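Local coordinates for Endoglucanase(Endo-1,4-beta-glucanase)protein (Pseudomonas stutzeri, PDB 6R2J) that probably hydrolyses internal beta-1,4 linkages of cellulose and holds cellobiose in its cleft, at residues H99-Y104 with M142-S147. Residues are numbered along the deposited sequence; the frame is centred on the assembly and turned at random. Where two conformers were deposited one is given.
With BGC (beta-D-glucopyranose), chain E; TRS (2-amino-2-hydroxymethyl-propane-1,3-diol), chain G.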
ATOM      1  N   HIS A  99      -8.271   2.638   2.032  1.00  7.60           N
ATOM      2  CA  HIS A  99      -8.319   1.177   2.107  1.00  8.30           C
ATOM      3  C   HIS A  99      -9.762   0.677   1.935  1.00  6.56           C
ATOM      4  O   HIS A  99     -10.329  -0.016   2.799  1.00  6.12           O
ATOM      5  CB  HIS A  99      -7.757   0.781   3.462  1.00  6.87           C
ATOM      6  CG  HIS A  99      -7.138  -0.578   3.514  1.00  7.60           C
ATOM      7  ND1 HIS A  99      -5.978  -0.891   2.845  1.00  6.52           N
ATOM      8  CD2 HIS A  99      -7.492  -1.692   4.198  1.00  8.54           C
ATOM      9  CE1 HIS A  99      -5.652  -2.145   3.104  1.00  7.82           C
ATOM     10  NE2 HIS A  99      -6.549  -2.652   3.929  1.00  8.19           N
ATOM     11  N   ASN A 100     -10.341   0.993   0.760  1.00  7.35           N
ATOM     12  CA  ASN A 100     -11.786   0.925   0.617  1.00  5.90           C
ATOM     13  C   ASN A 100     -12.375  -0.076  -0.380  1.00  6.42           C
ATOM     14  O   ASN A 100     -13.604  -0.130  -0.504  1.00  6.62           O
ATOM     15  CB  ASN A 100     -12.354   2.323   0.326  1.00  6.11           C
ATOM     16  CG  ASN A 100     -12.765   3.059   1.585  1.00  5.71           C
ATOM     17  OD1 ASN A 100     -11.940   3.546   2.311  1.00  6.09           O
ATOM     18  ND2 ASN A 100     -14.056   3.113   1.850  1.00  7.62           N
ATOM     19  N   TYR A 101     -11.576  -0.858  -1.090  1.00  6.77           N
ATOM     20  CA  TYR A 101     -12.103  -2.010  -1.835  1.00  7.11           C
ATOM     21  C   TYR A 101     -13.118  -1.635  -2.917  1.00  7.17           C
ATOM     22  O   TYR A 101     -14.010  -2.426  -3.239  1.00  7.62           O
ATOM     23  CB  TYR A 101     -12.740  -3.026  -0.874  1.00  7.83           C
ATOM     24  CG  TYR A 101     -11.791  -3.533   0.184  1.00  7.56           C
ATOM     25  CD1 TYR A 101     -10.867  -4.507  -0.102  1.00  7.75           C
ATOM     26  CD2 TYR A 101     -11.809  -3.014   1.448  1.00  7.97           C
ATOM     27  CE1 TYR A 101      -9.985  -4.940   0.857  1.00  7.23           C
ATOM     28  CE2 TYR A 101     -10.920  -3.442   2.409  1.00  7.65           C
ATOM     29  CZ  TYR A 101     -10.005  -4.401   2.113  1.00  6.53           C
ATOM     30  OH  TYR A 101      -9.138  -4.819   3.104  1.00  8.18           O
ATOM     31  N   GLY A 102     -12.981  -0.449  -3.509  1.00  9.56           N
ATOM     32  CA  GLY A 102     -13.921   0.026  -4.506  1.00  9.22           C
ATOM     33  C   GLY A 102     -15.269   0.491  -3.980  1.00  9.67           C
ATOM     34  O   GLY A 102     -16.200   0.652  -4.786  1.00  9.45           O
ATOM     35  N   ARG A 103     -15.404   0.724  -2.665  1.00  9.32           N
ATOM     36  CA  ARG A 103     -16.715   0.929  -2.068  1.00  8.87           C
ATOM     37  C   ARG A 103     -16.700   2.019  -0.999  1.00  8.68           C
ATOM     38  O   ARG A 103     -15.669   2.289  -0.379  1.00  7.34           O
ATOM     39  CB  ARG A 103     -17.263  -0.364  -1.438  1.00  9.47           C
ATOM     40  CG  ARG A 103     -17.518  -1.495  -2.445  1.00  9.47           C
ATOM     41  CD  ARG A 103     -17.561  -2.869  -1.760  1.00  9.68           C
ATOM     42  NE  ARG A 103     -18.169  -3.879  -2.622  1.00 11.33           N
ATOM     43  CZ  ARG A 103     -17.560  -4.434  -3.669  1.00 11.06           C
ATOM     44  NH1 ARG A 103     -16.312  -4.086  -3.995  1.00 11.48           N
ATOM     45  NH2 ARG A 103     -18.208  -5.323  -4.419  1.00 11.78           N
ATOM     46  N   TYR A 104     -17.877   2.625  -0.787  1.00  8.99           N
ATOM     47  CA  TYR A 104     -18.115   3.624   0.248  1.00  8.94           C
ATOM     48  C   TYR A 104     -19.409   3.259   0.977  1.00  8.93           C
ATOM     49  O   TYR A 104     -20.475   3.201   0.357  1.00  9.32           O
ATOM     50  CB  TYR A 104     -18.190   5.027  -0.372  1.00  8.49           C
ATOM     51  CG  TYR A 104     -18.492   6.096   0.663  1.00  8.21           C
ATOM     52  CD1 TYR A 104     -17.604   6.356   1.686  1.00  8.83           C
ATOM     53  CD2 TYR A 104     -19.675   6.786   0.662  1.00  9.01           C
ATOM     54  CE1 TYR A 104     -17.865   7.273   2.646  1.00  8.96           C
ATOM     55  CE2 TYR A 104     -19.946   7.716   1.646  1.00  9.18           C
ATOM     56  CZ  TYR A 104     -19.007   7.967   2.616  1.00  9.43           C
ATOM     57  OH  TYR A 104     -19.214   8.888   3.594  1.00 10.85           O
ATOM     58  N   MET A 142      -6.915   3.801  -3.903  1.00  7.28           N
ATOM     59  CA  MET A 142      -7.864   2.761  -3.518  1.00  7.77           C
ATOM     60  C   MET A 142      -7.142   1.440  -3.311  1.00  6.18           C
ATOM     61  O   MET A 142      -6.438   0.988  -4.202  1.00  6.92           O
ATOM     62  CB  MET A 142      -8.933   2.560  -4.603  1.00  8.65           C
ATOM     63  CG  MET A 142     -10.045   1.572  -4.267  1.00  8.10           C
ATOM     64  SD  MET A 142     -10.889   2.032  -2.748  1.00  8.33           S
ATOM     65  CE  MET A 142     -11.369   3.719  -3.087  1.00  8.26           C
ATOM     66  N   ASN A 143      -7.417   0.793  -2.188  1.00  6.35           N
ATOM     67  CA  ASN A 143      -6.961  -0.560  -1.908  1.00  6.65           C
ATOM     68  C   ASN A 143      -7.901  -1.623  -2.496  1.00  6.75           C
ATOM     69  O   ASN A 143      -9.127  -1.606  -2.284  1.00  7.65           O
ATOM     70  CB  ASN A 143      -6.824  -0.740  -0.384  1.00  8.44           C
ATOM     71  CG  ASN A 143      -6.385  -2.153   0.029  1.00  9.36           C
ATOM     72  OD1 ASN A 143      -5.226  -2.492  -0.127  1.00  8.07           O
ATOM     73  ND2 ASN A 143      -7.314  -2.969   0.555  1.00 11.52           N
ATOM     74  N   GLU A 144      -7.305  -2.548  -3.239  1.00  6.88           N
ATOM     75  CA  GLU A 144      -7.945  -3.799  -3.645  1.00  7.28           C
ATOM     76  C   GLU A 144      -9.379  -3.663  -4.192  1.00  6.69           C
ATOM     77  O   GLU A 144     -10.306  -4.287  -3.663  1.00  7.07           O
ATOM     78  CB  GLU A 144      -7.855  -4.848  -2.559  1.00  6.89           C
ATOM     79  CG  GLU A 144      -6.384  -5.261  -2.283  1.00  8.09           C
ATOM     80  CD  GLU A 144      -6.209  -6.409  -1.276  1.00  8.88           C
ATOM     81  OE1 GLU A 144      -7.206  -6.920  -0.718  1.00  9.04           O
ATOM     82  OE2 GLU A 144      -5.027  -6.768  -1.023  1.00  9.37           O
ATOM     83  N   PRO A 145      -9.564  -2.931  -5.281  1.00  7.36           N
ATOM     84  CA  PRO A 145     -10.848  -3.001  -5.991  1.00  7.38           C
ATOM     85  C   PRO A 145     -11.204  -4.436  -6.323  1.00  7.53           C
ATOM     86  O   PRO A 145     -10.360  -5.218  -6.755  1.00  7.21           O
ATOM     87  CB  PRO A 145     -10.621  -2.188  -7.267  1.00  8.72           C
ATOM     88  CG  PRO A 145      -9.234  -1.698  -7.220  1.00  9.18           C
ATOM     89  CD  PRO A 145      -8.575  -2.046  -5.920  1.00  7.83           C
ATOM     90  N   HIS A 146     -12.472  -4.779  -6.141  1.00  9.08           N
ATOM     91  CA  HIS A 146     -12.909  -6.097  -6.555  1.00  9.98           C
ATOM     92  C   HIS A 146     -14.390  -6.056  -6.839  1.00 10.19           C
ATOM     93  O   HIS A 146     -15.125  -5.282  -6.222  1.00 10.51           O
ATOM     94  CB  HIS A 146     -12.640  -7.143  -5.474  1.00 10.04           C
ATOM     95  CG  HIS A 146     -13.437  -6.940  -4.219  1.00  9.22           C
ATOM     96  ND1 HIS A 146     -14.568  -7.665  -3.916  1.00  9.87           N
ATOM     97  CD2 HIS A 146     -13.247  -6.104  -3.174  1.00  9.01           C
ATOM     98  CE1 HIS A 146     -15.030  -7.292  -2.733  1.00  8.42           C
ATOM     99  NE2 HIS A 146     -14.247  -6.344  -2.264  1.00  8.86           N
ATOM    100  N   SER A 147     -14.803  -6.891  -7.797  1.00 10.54           N
ATOM    101  CA  SER A 147     -16.207  -7.017  -8.173  0.50 10.81           C
ATOM    102  C   SER A 147     -16.848  -5.649  -8.340  1.00 10.14           C
ATOM    103  O   SER A 147     -17.894  -5.358  -7.762  1.00 10.21           O
ATOM    104  CB  SER A 147     -16.988  -7.867  -7.165  0.50 12.16           C
ATOM    105  OG  SER A 147     -16.385  -9.147  -6.970  0.50 13.21           O
TER
HETATM  106  C2  BGC E   2      -6.142 -11.665  -4.332  0.71 15.36           C
HETATM  107  C3  BGC E   2      -5.144 -10.614  -4.699  0.71 10.56           C
HETATM  108  C4  BGC E   2      -4.921  -9.874  -3.421  0.71 11.69           C
HETATM  109  C5  BGC E   2      -5.012 -10.650  -2.145  0.71 33.08           C
HETATM  110  C6  BGC E   2      -4.673  -9.631  -1.099  0.71  7.08           C
HETATM  111  C1  BGC E   2      -6.340 -12.325  -2.943  0.71 20.14           C
HETATM  112  O2  BGC E   2      -6.160 -12.594  -5.492  0.71 19.35           O
HETATM  113  O3  BGC E   2      -5.619  -9.726  -5.718  0.71 51.96           O
HETATM  114  O4  BGC E   2      -3.705  -9.258  -3.778  0.71 18.47           O
HETATM  115  O5  BGC E   2      -6.426 -11.158  -2.028  0.71 20.05           O
HETATM  116  O6  BGC E   2      -5.181 -10.130   0.166  0.71 17.58           O
HETATM  117  C   TRS G 401      -5.415  -7.064   2.971  1.00 49.73           C
HETATM  118  C1  TRS G 401      -5.444  -5.526   2.960  1.00 12.59           C
HETATM  119  C2  TRS G 401      -4.288  -7.603   3.875  1.00 49.89           C
HETATM  120  C3  TRS G 401      -6.786  -7.616   3.433  1.00 28.40           C
HETATM  121  N   TRS G 401      -5.103  -7.496   1.589  1.00 21.70           N
HETATM  122  O1  TRS G 401      -5.493  -5.062   1.636  1.00  9.86           O
HETATM  123  O2  TRS G 401      -4.096  -9.001   3.685  1.00 59.54           O
HETATM  124  O3  TRS G 401      -7.821  -7.079   2.627  1.00 17.91           O
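R103 NH1 reaches two carbonyl oxygens at once, both in the guanidinium plane. Its bond to H146 O is almost straight, 178° at the hydrogen, and Y101 O lies 2.9 Å from the same NH1. NH2 adds a weak bond to S147 O. The guanidinium also lies flat over a face of the H146 imidazole, planes 15° apart, while W179 stacks with that histidine too. An alanine in place of R103 would probably leave the H146 and Y101 carbonyls without this shared donor and one face of the imidazole without its guanidinium. Deeper in, the type I' turn from N100 to R103 brings G102 N to M142 SD, a weak bond of 3.3 Å; the bend at chi2 (57°) turns the sulfur toward the turn, where it also meets N100 CB. Toward the cleft, the N143 amide stacks on the H99 ring, with ND2 3.2 Å above its plane and also over a face of the Y101 ring. R56 holds N143 OD1 and D97 holds H99 ND1, which helps to set how both flat groups are turned. Y101 OH, N143 ND2 and E144 OE2 bind a Tris molecule, probably from the crystallisation liquor; E144, bonded to H206, belongs to the glycan pocket. The segments follow strands 93-98 and 136-140 of a TIM barrel, with an Asn-Glu pair, N143-E144, after the fourth strand, as in family 5 and its clan GH-A relatives.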